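Local coordinates for putative extracellular solute-binding protein (Bordetella bronchiseptica, PDB 4P56), which binds mandelate and, as a periplasmic solute-binding protein of the TRAP type, probably hands such a hydroxy acid to its membrane transporter, at residues A43-P48 against A267-R272; K103-P108 against A330-E335; D123-Y128 against D133-V138; A177-A182 against G231-D236. One frame throughout, in Å; residues are numbered along the deposited sequence.

Contact 1 (A43-P48 against A267-R272); sequences ADFLMP and AELAGR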
loop_
_atom_site.group_PDB
_atom_site.type_symbol
_atom_site.label_atom_id
_atom_site.label_comp_id
_atom_site.label_asym_id
_atom_site.label_seq_id
_atom_site.Cartn_x
_atom_site.Cartn_y
_atom_site.Cartn_z
ATOM N N ALA A 43 -12.838 -3.002 7.286
ATOM C CA ALA A 43 -14.283 -2.918 7.199
ATOM C C ALA A 43 -14.769 -3.218 5.807
ATOM O O ALA A 43 -15.799 -3.855 5.648
ATOM C CB ALA A 43 -14.784 -1.535 7.622
ATOM N N ASP A 44 -14.052 -2.732 4.790
ATOM C CA ASP A 44 -14.592 -2.839 3.438
ATOM C C ASP A 44 -13.836 -3.796 2.528
ATOM O O ASP A 44 -14.208 -3.958 1.378
ATOM C CB ASP A 44 -14.710 -1.473 2.779
ATOM C CG ASP A 44 -15.728 -0.585 3.476
ATOM O OD1 ASP A 44 -16.625 -1.110 4.139
ATOM O OD2 ASP A 44 -15.661 0.637 3.334
ATOM N N PHE A 45 -12.806 -4.437 3.037
ATOM C CA PHE A 45 -12.051 -5.397 2.230
ATOM C C PHE A 45 -12.026 -6.739 2.943
ATOM O O PHE A 45 -12.695 -7.656 2.530
ATOM C CB PHE A 45 -10.615 -4.922 1.929
ATOM C CG PHE A 45 -9.707 -6.023 1.522
ATOM C CD1 PHE A 45 -10.105 -6.949 0.580
ATOM C CD2 PHE A 45 -8.449 -6.163 2.118
ATOM C CE1 PHE A 45 -9.250 -8.012 0.228
ATOM C CE2 PHE A 45 -7.604 -7.222 1.786
ATOM C CZ PHE A 45 -8.007 -8.152 0.846
ATOM N N LEU A 46 -11.312 -6.830 4.056
ATOM C CA LEU A 46 -11.095 -8.121 4.694
ATOM C C LEU A 46 -12.386 -8.756 5.215
ATOM O O LEU A 46 -12.575 -9.985 5.134
ATOM C CB LEU A 46 -10.104 -7.977 5.833
ATOM C CG LEU A 46 -8.660 -7.790 5.333
ATOM C CD1 LEU A 46 -7.783 -7.291 6.431
ATOM C CD2 LEU A 46 -8.123 -9.101 4.782
HETATM N N MSE A 47 -13.269 -7.946 5.777
HETATM C CA MSE A 47 -14.509 -8.506 6.329
HETATM C C MSE A 47 -15.391 -9.071 5.198
HETATM O O MSE A 47 -15.815 -10.225 5.258
HETATM C CB MSE A 47 -15.255 -7.461 7.163
HETATM C CG MSE A 47 -14.532 -7.113 8.458
HETATM SE SE MSE A 47 -14.277 -8.664 9.666
HETATM C CE MSE A 47 -12.604 -9.425 9.105
ATOM N N PRO A 48 -15.661 -8.263 4.158
ATOM C CA PRO A 48 -16.447 -8.840 3.058
ATOM C C PRO A 48 -15.764 -10.033 2.401
ATOM O O PRO A 48 -16.434 -10.972 1.964
ATOM C CB PRO A 48 -16.603 -7.687 2.055
ATOM C CG PRO A 48 -16.030 -6.450 2.718
ATOM C CD PRO A 48 -15.606 -6.787 4.121
ATOM N N ALA A 267 -7.154 -8.439 -5.235
ATOM C CA ALA A 267 -6.568 -7.181 -5.633
ATOM C C ALA A 267 -7.659 -6.191 -5.982
ATOM O O ALA A 267 -7.626 -5.042 -5.541
ATOM C CB ALA A 267 -5.606 -7.378 -6.825
ATOM N N GLU A 268 -8.644 -6.644 -6.737
ATOM C CA GLU A 268 -9.746 -5.781 -7.122
ATOM C C GLU A 268 -10.642 -5.404 -5.931
ATOM O O GLU A 268 -11.045 -4.235 -5.785
ATOM C CB GLU A 268 -10.563 -6.433 -8.224
ATOM C CG GLU A 268 -11.677 -5.522 -8.774
ATOM C CD GLU A 268 -12.236 -5.999 -10.107
ATOM O OE1 GLU A 268 -12.007 -7.180 -10.474
ATOM O OE2 GLU A 268 -12.898 -5.183 -10.795
ATOM N N LEU A 269 -10.943 -6.369 -5.068
ATOM C CA LEU A 269 -11.770 -6.066 -3.898
ATOM C C LEU A 269 -11.082 -4.988 -3.044
ATOM O O LEU A 269 -11.693 -4.012 -2.636
ATOM C CB LEU A 269 -12.050 -7.334 -3.082
ATOM C CG LEU A 269 -13.070 -7.286 -1.962
ATOM C CD1 LEU A 269 -14.422 -6.823 -2.475
ATOM C CD2 LEU A 269 -13.200 -8.681 -1.325
ATOM N N ALA A 270 -9.797 -5.151 -2.776
ATOM C CA ALA A 270 -9.110 -4.218 -1.902
ATOM C C ALA A 270 -8.991 -2.833 -2.567
ATOM O O ALA A 270 -9.162 -1.790 -1.922
ATOM C CB ALA A 270 -7.749 -4.741 -1.597
ATOM N N GLY A 271 -8.645 -2.835 -3.849
ATOM C CA GLY A 271 -8.448 -1.608 -4.566
ATOM C C GLY A 271 -9.768 -0.824 -4.573
ATOM O O GLY A 271 -9.804 0.412 -4.421
ATOM N N ARG A 272 -10.868 -1.528 -4.760
ATOM C CA ARG A 272 -12.160 -0.835 -4.800
ATOM C C ARG A 272 -12.505 -0.177 -3.459
ATOM O O ARG A 272 -13.094 0.919 -3.420
ATOM C CB ARG A 272 -13.279 -1.753 -5.333
ATOM C CG ARG A 272 -13.084 -2.027 -6.861
ATOM C CD ARG A 272 -14.238 -2.802 -7.536
ATOM N NE ARG A 272 -14.036 -2.757 -8.980
ATOM C CZ ARG A 272 -14.534 -1.834 -9.799
ATOM N NH1 ARG A 272 -15.371 -0.893 -9.360
ATOM N NH2 ARG A 272 -14.238 -1.894 -11.092
#
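A270 sits on the ring of F45, and this is the tight part of the contact. Its CB lies 3.8 Å from the F45 ring centroid and only 8° off the ring normal, a CH-pi contact almost over the ring centre. The backbones are also close, with F45 CA and A270 CA 5.2 Å apart. A chi1 of 161° turns F45 so that one ring face lies over the small methyl. L269 meets the same ring differently. Its CG comes to the ring edge, in plane, 3.9 Å from F45 CD1. L269 CD2 also reaches F45 O, at 4.0 Å. Y144 meets the F45 ring from elsewhere in the chain. No hydrogen bond joins the two segments, so apolar contact carries the join. On the solvent side, R272 is exposed and takes no part in the F45 contact. Its salt bridge to E268, with R272 NE 3.2 Å from E268 OE2, lies beside helix 114-129. Helix 40-56 kinks at P48, whose N has no hydrogen to bond the turn before. The arrangement is a close helix-helix crossing at an alanine, joining helix 40-56 to the long helix 263-285 of a family 7 solute-binding fold.

Contact 2 (K103-P108 against A330-E335); sequences KFAVLP and ASFRAE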
loop_
_atom_site.group_PDB
_atom_site.type_symbol
_atom_site.label_atom_id
_atom_site.label_comp_id
_atom_site.label_asym_id
_atom_site.label_seq_id
_atom_site.Cartn_x
_atom_site.Cartn_y
_atom_site.Cartn_z
ATOM N N LYS A 103 8.644 -2.434 -6.088
ATOM C CA LYS A 103 8.738 -1.005 -6.326
ATOM C C LYS A 103 8.319 -0.562 -7.748
ATOM O O LYS A 103 8.027 0.602 -7.952
ATOM C CB LYS A 103 10.130 -0.503 -5.969
ATOM C CG LYS A 103 10.342 -0.399 -4.437
ATOM C CD LYS A 103 11.697 0.207 -4.065
ATOM C CE LYS A 103 11.829 0.340 -2.534
ATOM N NZ LYS A 103 13.078 1.077 -2.131
ATOM N N PHE A 104 8.283 -1.478 -8.716
ATOM C CA PHE A 104 7.817 -1.135 -10.075
ATOM C C PHE A 104 6.394 -0.587 -10.032
ATOM O O PHE A 104 6.003 0.202 -10.896
ATOM C CB PHE A 104 7.837 -2.366 -10.983
ATOM C CG PHE A 104 6.767 -3.361 -10.657
ATOM C CD1 PHE A 104 6.981 -4.331 -9.695
ATOM C CD2 PHE A 104 5.537 -3.310 -11.279
ATOM C CE1 PHE A 104 6.021 -5.235 -9.366
ATOM C CE2 PHE A 104 4.531 -4.242 -10.953
ATOM C CZ PHE A 104 4.763 -5.192 -9.978
ATOM N N ALA A 105 5.603 -1.004 -9.038
ATOM C CA ALA A 105 4.160 -0.737 -9.038
ATOM C C ALA A 105 3.779 0.581 -8.377
ATOM O O ALA A 105 2.606 0.966 -8.404
ATOM C CB ALA A 105 3.410 -1.865 -8.338
ATOM N N VAL A 106 4.763 1.265 -7.809
ATOM C CA VAL A 106 4.490 2.395 -6.923
ATOM C C VAL A 106 5.341 3.631 -7.246
ATOM O O VAL A 106 5.436 4.562 -6.440
ATOM C CB VAL A 106 4.666 2.010 -5.429
ATOM C CG1 VAL A 106 3.678 0.963 -5.060
ATOM C CG2 VAL A 106 6.103 1.531 -5.125
ATOM N N LEU A 107 5.905 3.666 -8.450
ATOM C CA LEU A 107 6.747 4.777 -8.854
ATOM C C LEU A 107 5.919 6.064 -8.950
ATOM O O LEU A 107 4.705 6.023 -9.081
ATOM C CB LEU A 107 7.422 4.465 -10.183
ATOM C CG LEU A 107 8.497 3.358 -10.094
ATOM C CD1 LEU A 107 8.761 2.762 -11.465
ATOM C CD2 LEU A 107 9.789 3.907 -9.523
ATOM N N PRO A 108 6.581 7.218 -8.881
ATOM C CA PRO A 108 5.808 8.462 -9.038
ATOM C C PRO A 108 5.058 8.534 -10.375
ATOM O O PRO A 108 5.588 8.094 -11.399
ATOM C CB PRO A 108 6.882 9.548 -8.975
ATOM C CG PRO A 108 7.980 8.936 -8.140
ATOM C CD PRO A 108 7.988 7.469 -8.533
ATOM N N ALA A 330 7.231 -3.483 -18.495
ATOM C CA ALA A 330 6.444 -3.205 -19.681
ATOM C C ALA A 330 5.024 -3.757 -19.533
ATOM O O ALA A 330 4.053 -3.139 -19.944
ATOM C CB ALA A 330 7.134 -3.806 -20.903
ATOM N N SER A 331 4.912 -4.929 -18.930
ATOM C CA SER A 331 3.623 -5.547 -18.746
ATOM C C SER A 331 2.757 -4.731 -17.782
ATOM O O SER A 331 1.576 -4.462 -18.039
ATOM C CB SER A 331 3.835 -6.947 -18.183
ATOM O OG SER A 331 2.604 -7.637 -18.063
ATOM N N PHE A 332 3.351 -4.360 -16.655
ATOM C CA PHE A 332 2.642 -3.545 -15.682
ATOM C C PHE A 332 2.153 -2.237 -16.327
ATOM O O PHE A 332 1.027 -1.842 -16.114
ATOM C CB PHE A 332 3.505 -3.236 -14.483
ATOM C CG PHE A 332 2.921 -2.188 -13.572
ATOM C CD1 PHE A 332 1.935 -2.517 -12.636
ATOM C CD2 PHE A 332 3.383 -0.880 -13.620
ATOM C CE1 PHE A 332 1.410 -1.553 -11.786
ATOM C CE2 PHE A 332 2.851 0.095 -12.763
ATOM C CZ PHE A 332 1.874 -0.246 -11.847
ATOM N N ARG A 333 3.014 -1.567 -17.089
ATOM C CA ARG A 333 2.663 -0.257 -17.649
ATOM C C ARG A 333 1.569 -0.371 -18.652
ATOM O O ARG A 333 0.695 0.507 -18.726
ATOM C CB ARG A 333 3.877 0.428 -18.281
ATOM C CG ARG A 333 4.801 0.918 -17.200
ATOM C CD ARG A 333 6.145 1.377 -17.695
ATOM N NE ARG A 333 6.769 2.037 -16.570
ATOM C CZ ARG A 333 8.025 2.452 -16.522
ATOM N NH1 ARG A 333 8.841 2.264 -17.562
ATOM N NH2 ARG A 333 8.451 3.051 -15.412
ATOM N N ALA A 334 1.618 -1.431 -19.455
ATOM C CA ALA A 334 0.611 -1.606 -20.489
ATOM C C ALA A 334 -0.718 -1.885 -19.820
ATOM O O ALA A 334 -1.756 -1.343 -20.201
ATOM C CB ALA A 334 0.977 -2.742 -21.397
ATOM N N GLU A 335 -0.679 -2.705 -18.786
ATOM C CA GLU A 335 -1.918 -3.122 -18.144
ATOM C C GLU A 335 -2.584 -1.984 -17.351
ATOM O O GLU A 335 -3.809 -1.814 -17.402
ATOM C CB GLU A 335 -1.663 -4.324 -17.246
ATOM C CG GLU A 335 -2.927 -4.806 -16.551
ATOM C CD GLU A 335 -2.704 -6.071 -15.747
ATOM O OE1 GLU A 335 -1.565 -6.601 -15.764
ATOM O OE2 GLU A 335 -3.677 -6.531 -15.114
HETATM O O HOH W 1 6.162 1.076 -13.798
#
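A T-shaped aromatic pair, F104 with F332, ties the C-terminal helix 325-340 to a 3-10 turn in the loop between strand 87-91 and helix 114-129. The F104 ring presents its edge to the face of F332. The centroids are 5.1 Å apart and the planes stand at 84°. F104 CE2 makes the closest touch, 3.5 Å from F332 CD1. The F104 CG lies between its backbone N and carbonyl carbon (chi1 72°), a crowded position that swings the ring to its partner. On the other side, a chi1 of 169° sends the F332 ring away from its own N and onto the turn. A105 shares that ring: its CA lies over the face, 3.7 Å from F332 CZ, in a CH-pi contact, while A105 CB touches F332 CE1. Both phenylalanines are buried, and T124 of helix 114-129 packs on both. Toward solvent, exposed R333 takes part, with L107 CD1 4.0 Å from R333 NH2. That nitrogen has its salt bridge with E311. R333, extended from CG to NE, reaches one water. That water donates to F104 O at 3.0 Å and accepts a weak hydrogen bond from R333 NE, also at 3.0 Å.

Contact 3 (D123-Y128 against D133-V138); sequences DTYEKY and DEHKGV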
loop_
_atom_site.group_PDB
_atom_site.type_symbol
_atom_site.label_atom_id
_atom_site.label_comp_id
_atom_site.label_asym_id
_atom_site.label_seq_id
_atom_site.Cartn_x
_atom_site.Cartn_y
_atom_site.Cartn_z
ATOM N N ASP A 123 -1.077 -8.840 -11.038
ATOM C CA ASP A 123 -0.956 -9.627 -12.258
ATOM C C ASP A 123 0.528 -9.697 -12.633
ATOM O O ASP A 123 1.027 -10.741 -13.059
ATOM C CB ASP A 123 -1.784 -9.030 -13.404
ATOM C CG ASP A 123 -3.288 -9.348 -13.296
ATOM O OD1 ASP A 123 -3.671 -10.224 -12.499
ATOM O OD2 ASP A 123 -4.104 -8.730 -14.030
ATOM N N THR A 124 1.244 -8.598 -12.441
ATOM C CA THR A 124 2.660 -8.539 -12.844
ATOM C C THR A 124 3.481 -9.425 -11.893
ATOM O O THR A 124 4.329 -10.216 -12.340
ATOM C CB THR A 124 3.161 -7.094 -12.802
ATOM O OG1 THR A 124 2.421 -6.291 -13.757
ATOM C CG2 THR A 124 4.642 -7.015 -13.116
ATOM N N TYR A 125 3.226 -9.270 -10.590
ATOM C CA TYR A 125 3.944 -10.012 -9.544
ATOM C C TYR A 125 3.740 -11.521 -9.718
ATOM O O TYR A 125 4.681 -12.296 -9.685
ATOM C CB TYR A 125 3.496 -9.566 -8.123
ATOM C CG TYR A 125 4.577 -9.811 -7.064
ATOM C CD1 TYR A 125 4.682 -11.022 -6.427
ATOM C CD2 TYR A 125 5.533 -8.844 -6.782
ATOM C CE1 TYR A 125 5.692 -11.266 -5.484
ATOM C CE2 TYR A 125 6.547 -9.079 -5.859
ATOM C CZ TYR A 125 6.616 -10.294 -5.209
ATOM O OH TYR A 125 7.636 -10.533 -4.291
ATOM N N GLU A 126 2.494 -11.914 -9.915
ATOM C CA GLU A 126 2.163 -13.311 -10.136
ATOM C C GLU A 126 2.866 -13.876 -11.383
ATOM O O GLU A 126 3.425 -14.957 -11.342
ATOM C CB GLU A 126 0.651 -13.421 -10.304
ATOM C CG GLU A 126 0.216 -14.773 -10.795
ATOM C CD GLU A 126 -1.274 -14.864 -10.949
ATOM O OE1 GLU A 126 -1.840 -14.173 -11.838
ATOM O OE2 GLU A 126 -1.860 -15.624 -10.158
ATOM N N LYS A 127 2.812 -13.148 -12.493
ATOM C CA LYS A 127 3.384 -13.663 -13.745
ATOM C C LYS A 127 4.915 -13.699 -13.752
ATOM O O LYS A 127 5.502 -14.607 -14.308
ATOM C CB LYS A 127 2.889 -12.819 -14.934
ATOM C CG LYS A 127 3.517 -13.237 -16.286
ATOM C CD LYS A 127 2.713 -12.638 -17.401
ATOM C CE LYS A 127 3.085 -13.173 -18.772
ATOM N NZ LYS A 127 2.249 -12.469 -19.785
ATOM N N TYR A 128 5.570 -12.715 -13.151
ATOM C CA TYR A 128 7.014 -12.559 -13.364
ATOM C C TYR A 128 7.878 -12.690 -12.105
ATOM O O TYR A 128 9.074 -12.952 -12.205
ATOM C CB TYR A 128 7.331 -11.191 -14.004
ATOM C CG TYR A 128 6.764 -10.974 -15.389
ATOM C CD1 TYR A 128 7.428 -11.444 -16.512
ATOM C CD2 TYR A 128 5.579 -10.283 -15.576
ATOM C CE1 TYR A 128 6.920 -11.248 -17.763
ATOM C CE2 TYR A 128 5.058 -10.086 -16.842
ATOM C CZ TYR A 128 5.731 -10.576 -17.928
ATOM O OH TYR A 128 5.214 -10.362 -19.185
ATOM N N ASP A 133 10.948 -15.363 -4.529
ATOM C CA ASP A 133 10.713 -15.828 -3.149
ATOM C C ASP A 133 10.834 -14.702 -2.113
ATOM O O ASP A 133 11.269 -14.940 -0.985
ATOM C CB ASP A 133 11.710 -16.961 -2.808
ATOM C CG ASP A 133 11.253 -17.849 -1.674
ATOM O OD1 ASP A 133 10.020 -17.912 -1.413
ATOM O OD2 ASP A 133 12.152 -18.518 -1.074
ATOM N N GLU A 134 10.413 -13.489 -2.457
ATOM C CA GLU A 134 10.465 -12.397 -1.479
ATOM C C GLU A 134 9.612 -12.672 -0.235
ATOM O O GLU A 134 9.940 -12.165 0.842
ATOM C CB GLU A 134 10.014 -11.091 -2.101
ATOM C CG GLU A 134 10.927 -10.555 -3.176
ATOM C CD GLU A 134 10.572 -9.161 -3.577
ATOM O OE1 GLU A 134 9.344 -8.848 -3.746
ATOM O OE2 GLU A 134 11.538 -8.348 -3.691
ATOM N N HIS A 135 8.519 -13.432 -0.381
ATOM C CA HIS A 135 7.600 -13.720 0.741
ATOM C C HIS A 135 7.921 -15.080 1.377
ATOM O O HIS A 135 7.023 -15.844 1.726
ATOM C CB HIS A 135 6.130 -13.683 0.260
ATOM C CG HIS A 135 5.697 -12.334 -0.215
ATOM N ND1 HIS A 135 6.079 -11.811 -1.428
ATOM C CD2 HIS A 135 4.960 -11.392 0.398
ATOM C CE1 HIS A 135 5.593 -10.581 -1.539
ATOM N NE2 HIS A 135 4.926 -10.309 -0.439
ATOM N N LYS A 136 9.215 -15.395 1.481
ATOM C CA LYS A 136 9.644 -16.707 1.944
ATOM C C LYS A 136 8.991 -17.037 3.279
ATOM O O LYS A 136 8.951 -16.191 4.173
ATOM C CB LYS A 136 11.163 -16.724 2.122
ATOM C CG LYS A 136 11.715 -18.059 2.577
ATOM C CD LYS A 136 13.235 -18.000 2.780
ATOM C CE LYS A 136 13.812 -19.404 2.943
ATOM N NZ LYS A 136 15.263 -19.331 3.207
ATOM N N GLY A 137 8.507 -18.267 3.410
ATOM C CA GLY A 137 8.090 -18.793 4.699
ATOM C C GLY A 137 6.601 -18.669 4.997
ATOM O O GLY A 137 6.130 -19.212 5.992
ATOM N N VAL A 138 5.864 -17.963 4.145
ATOM C CA VAL A 138 4.400 -17.884 4.250
ATOM C C VAL A 138 3.806 -18.108 2.851
ATOM O O VAL A 138 4.534 -18.095 1.837
ATOM C CB VAL A 138 3.904 -16.518 4.776
ATOM C CG1 VAL A 138 4.509 -16.208 6.174
ATOM C CG2 VAL A 138 4.240 -15.403 3.790
HETATM O O HOH W 2 8.980 -12.734 -5.035
HETATM O O HOH W 3 7.112 -13.779 -3.220
#
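Y125 reaches from helix 114-129 to E134 and H135 in the loop that leads to strand 139-145. The loop holds two overlapping beta turns, type I from D133 to K136 and type II from H135 to V138. G137 takes the positive phi of the type II turn. The backbones stay well apart, with Y125 CA and E134 CA 10.6 Å from each other, so side chains make the direct contacts. With chi1 at -155°, the Y125 phenol reaches the loop and meets both side chains at a slant. The hydroxyl ends beside the E134 carboxylate. Y125 OH donates to E134 OE1 at 2.5 Å, a very short hydrogen bond whose exact length should be read with caution. OE1 lies in the plane of the phenol ring, at its edge, and the carboxylate plane is turned 33° from the ring. E134 folds its CG beside the backbone N (chi1 -66°) and extends beyond it. Its other oxygen, OE2, accepts from the N of L101, which should hold the group in its rotation. H135 approaches with its ring edge: CE1 is 3.4 Å from Y125 OH, which lies near the imidazole plane. The two rings sit obliquely, and H135 NE2 is hydrogen-bonded to H92. Y125 OH thus donates to E134 and accepts from one water at 2.7 Å, which itself accepts from E134 N. A second water lies in the imidazole plane, 2.9 Å from H135 ND1, and gives Y125 OH a weak bond at 3.5 Å.

Contact 4 (A177-A182 against G231-D236); sequences ADVAKA and GGLYSD. With RMN ((R)-mandelic acid), chain D.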
loop_
_atom_site.group_PDB
_atom_site.type_symbol
_atom_site.label_atom_id
_atom_site.label_comp_id
_atom_site.label_asym_id
_atom_site.label_seq_id
_atom_site.Cartn_x
_atom_site.Cartn_y
_atom_site.Cartn_z
ATOM N N ALA A 177 9.571 6.715 1.192
ATOM C CA ALA A 177 10.811 7.168 1.787
ATOM C C ALA A 177 11.815 7.559 0.708
ATOM O O ALA A 177 12.511 8.581 0.838
ATOM C CB ALA A 177 11.372 6.078 2.686
ATOM N N ASP A 178 11.889 6.759 -0.359
ATOM C CA ASP A 178 12.834 7.037 -1.464
ATOM C C ASP A 178 12.471 8.399 -2.051
ATOM O O ASP A 178 13.346 9.231 -2.305
ATOM C CB ASP A 178 12.739 5.993 -2.589
ATOM C CG ASP A 178 13.308 4.625 -2.202
ATOM O OD1 ASP A 178 14.172 4.549 -1.288
ATOM O OD2 ASP A 178 12.877 3.618 -2.821
ATOM N N VAL A 179 11.180 8.610 -2.295
ATOM C CA VAL A 179 10.724 9.886 -2.834
ATOM C C VAL A 179 11.009 11.047 -1.867
ATOM O O VAL A 179 11.559 12.069 -2.275
ATOM C CB VAL A 179 9.220 9.889 -3.236
ATOM C CG1 VAL A 179 8.761 11.306 -3.644
ATOM C CG2 VAL A 179 8.942 8.899 -4.368
ATOM N N ALA A 180 10.632 10.915 -0.602
ATOM C CA ALA A 180 10.919 11.979 0.377
ATOM C C ALA A 180 12.394 12.392 0.348
ATOM O O ALA A 180 12.721 13.574 0.265
ATOM C CB ALA A 180 10.537 11.526 1.796
ATOM N N LYS A 181 13.284 11.404 0.423
ATOM C CA LYS A 181 14.720 11.668 0.430
ATOM C C LYS A 181 15.090 12.367 -0.877
ATOM O O LYS A 181 15.797 13.365 -0.878
ATOM C CB LYS A 181 15.508 10.359 0.596
ATOM C CG LYS A 181 17.017 10.555 0.782
ATOM C CD LYS A 181 17.757 9.222 0.891
ATOM C CE LYS A 181 19.215 9.408 1.327
ATOM N NZ LYS A 181 20.177 8.866 0.326
ATOM N N ALA A 182 14.591 11.859 -2.001
ATOM C CA ALA A 182 15.027 12.396 -3.288
ATOM C C ALA A 182 14.637 13.880 -3.464
ATOM O O ALA A 182 15.376 14.662 -4.066
ATOM C CB ALA A 182 14.481 11.570 -4.428
ATOM N N GLY A 231 -1.403 10.914 -11.139
ATOM C CA GLY A 231 -0.967 9.535 -11.041
ATOM C C GLY A 231 -0.279 9.236 -9.730
ATOM O O GLY A 231 0.299 8.151 -9.560
ATOM N N GLY A 232 -0.316 10.198 -8.805
ATOM C CA GLY A 232 0.240 9.996 -7.483
ATOM C C GLY A 232 1.707 10.374 -7.343
ATOM O O GLY A 232 2.508 10.214 -8.253
ATOM N N LEU A 233 2.064 10.858 -6.164
ATOM C CA LEU A 233 3.450 11.147 -5.865
ATOM C C LEU A 233 4.227 9.857 -5.666
ATOM O O LEU A 233 5.438 9.795 -5.933
ATOM C CB LEU A 233 3.548 12.027 -4.622
ATOM C CG LEU A 233 4.958 12.398 -4.152
ATOM C CD1 LEU A 233 5.731 13.141 -5.250
ATOM C CD2 LEU A 233 4.928 13.221 -2.887
ATOM N N TYR A 234 3.524 8.832 -5.202
ATOM C CA TYR A 234 4.108 7.515 -4.910
ATOM C C TYR A 234 2.885 6.666 -4.517
ATOM O O TYR A 234 1.741 7.165 -4.438
ATOM C CB TYR A 234 5.088 7.584 -3.708
ATOM C CG TYR A 234 4.277 7.714 -2.462
ATOM C CD1 TYR A 234 3.746 8.930 -2.112
ATOM C CD2 TYR A 234 3.937 6.596 -1.696
ATOM C CE1 TYR A 234 2.898 9.058 -1.043
ATOM C CE2 TYR A 234 3.114 6.717 -0.605
ATOM C CZ TYR A 234 2.583 7.956 -0.289
ATOM O OH TYR A 234 1.727 8.135 0.780
ATOM N N SER A 235 3.092 5.383 -4.306
ATOM C CA SER A 235 2.054 4.570 -3.700
ATOM C C SER A 235 2.750 3.497 -2.853
ATOM O O SER A 235 3.965 3.543 -2.676
ATOM C CB SER A 235 1.144 3.975 -4.783
ATOM O OG SER A 235 0.112 3.223 -4.182
ATOM N N ASP A 236 1.987 2.546 -2.339
ATOM C CA ASP A 236 2.521 1.484 -1.471
ATOM C C ASP A 236 1.702 0.243 -1.772
ATOM O O ASP A 236 0.531 0.349 -2.188
ATOM C CB ASP A 236 2.386 1.851 0.009
ATOM C CG ASP A 236 2.921 0.763 0.942
ATOM O OD1 ASP A 236 3.886 0.023 0.579
ATOM O OD2 ASP A 236 2.349 0.636 2.056
HETATM C C1 RMN D . -0.276 2.840 4.684
HETATM C C2 RMN D . -0.811 1.868 5.516
HETATM C C3 RMN D . -2.145 1.907 5.880
HETATM C C4 RMN D . -2.955 2.943 5.450
HETATM C C5 RMN D . -2.422 3.929 4.625
HETATM C C6 RMN D . -1.091 3.867 4.247
HETATM C C7 RMN D . 1.179 2.804 4.305
HETATM C C10 RMN D . 1.901 3.872 5.070
HETATM O O8 RMN D . 1.395 3.087 2.975
HETATM O O11 RMN D . 2.024 5.062 4.618
HETATM O O12 RMN D . 2.349 3.601 6.225
#
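D236 OD2 is gripped by several groups. The mandelate hydroxyl donates to it, with RMN O8 2.8 Å from D236 OD2. S91 OG is a second partner, and H238 NE2 adds a weak bond. A fully trans chi1 of 179° carries the D236 carboxylate to the ligand. Closer to helix 174-182 the same loop becomes apolar. V179 is the one helix residue of 177-182 that touches it, and its two methyls divide the work. V179 CG1 meets the branch of L233, with L233 CD1 3.9 Å away. V179 CG2 meets Y234 CB at 4.1 Å and L233 O at 3.9 Å. That carbonyl oxygen is buried here and has no polar partner in the model. The Y234 ring does not follow its CB toward V179. With chi1 at 74° the ring leads away from V179, and the Y234 side chain touches M175 and A176 early in the helix. F208 of strand 206-210 packs on both V179 and L233, so the contact joins helix, loop and sheet. Y94 OH and R170 NH2 also hydrogen-bond the mandelate. The chemistry is divided: an apolar patch of V179, L233 and Y234 CB, then a carboxylate acceptor for the ligand hydroxyl. This is consistent with a pocket that recognises a 2-hydroxy acid.

Along the chain the segments of contacts 1 and 2 alternate. Contacts 3 and 4 follow one another within the span of both. Contacts 1 and 4 lie on opposite sides of the chain's centre, about 24 Å apart between centres. Contacts 2 and 3 have centres about 16 Å apart and touch, as at S331 CB and Y128 CE2, 3.6 Å apart. Contacts 2 and 4 have centres about 14 Å apart. K103 bridges to D178 of helix 174-182, and V106 O probably bonds S235 N, at 3.3 Å. Contacts 3, 2 and 4 thus touch in turn, joining helix 114-129, the C-terminal helix and the pocket segment. Contact 1 stays apart, with the F45 side chain about 11 Å from the bound mandelate.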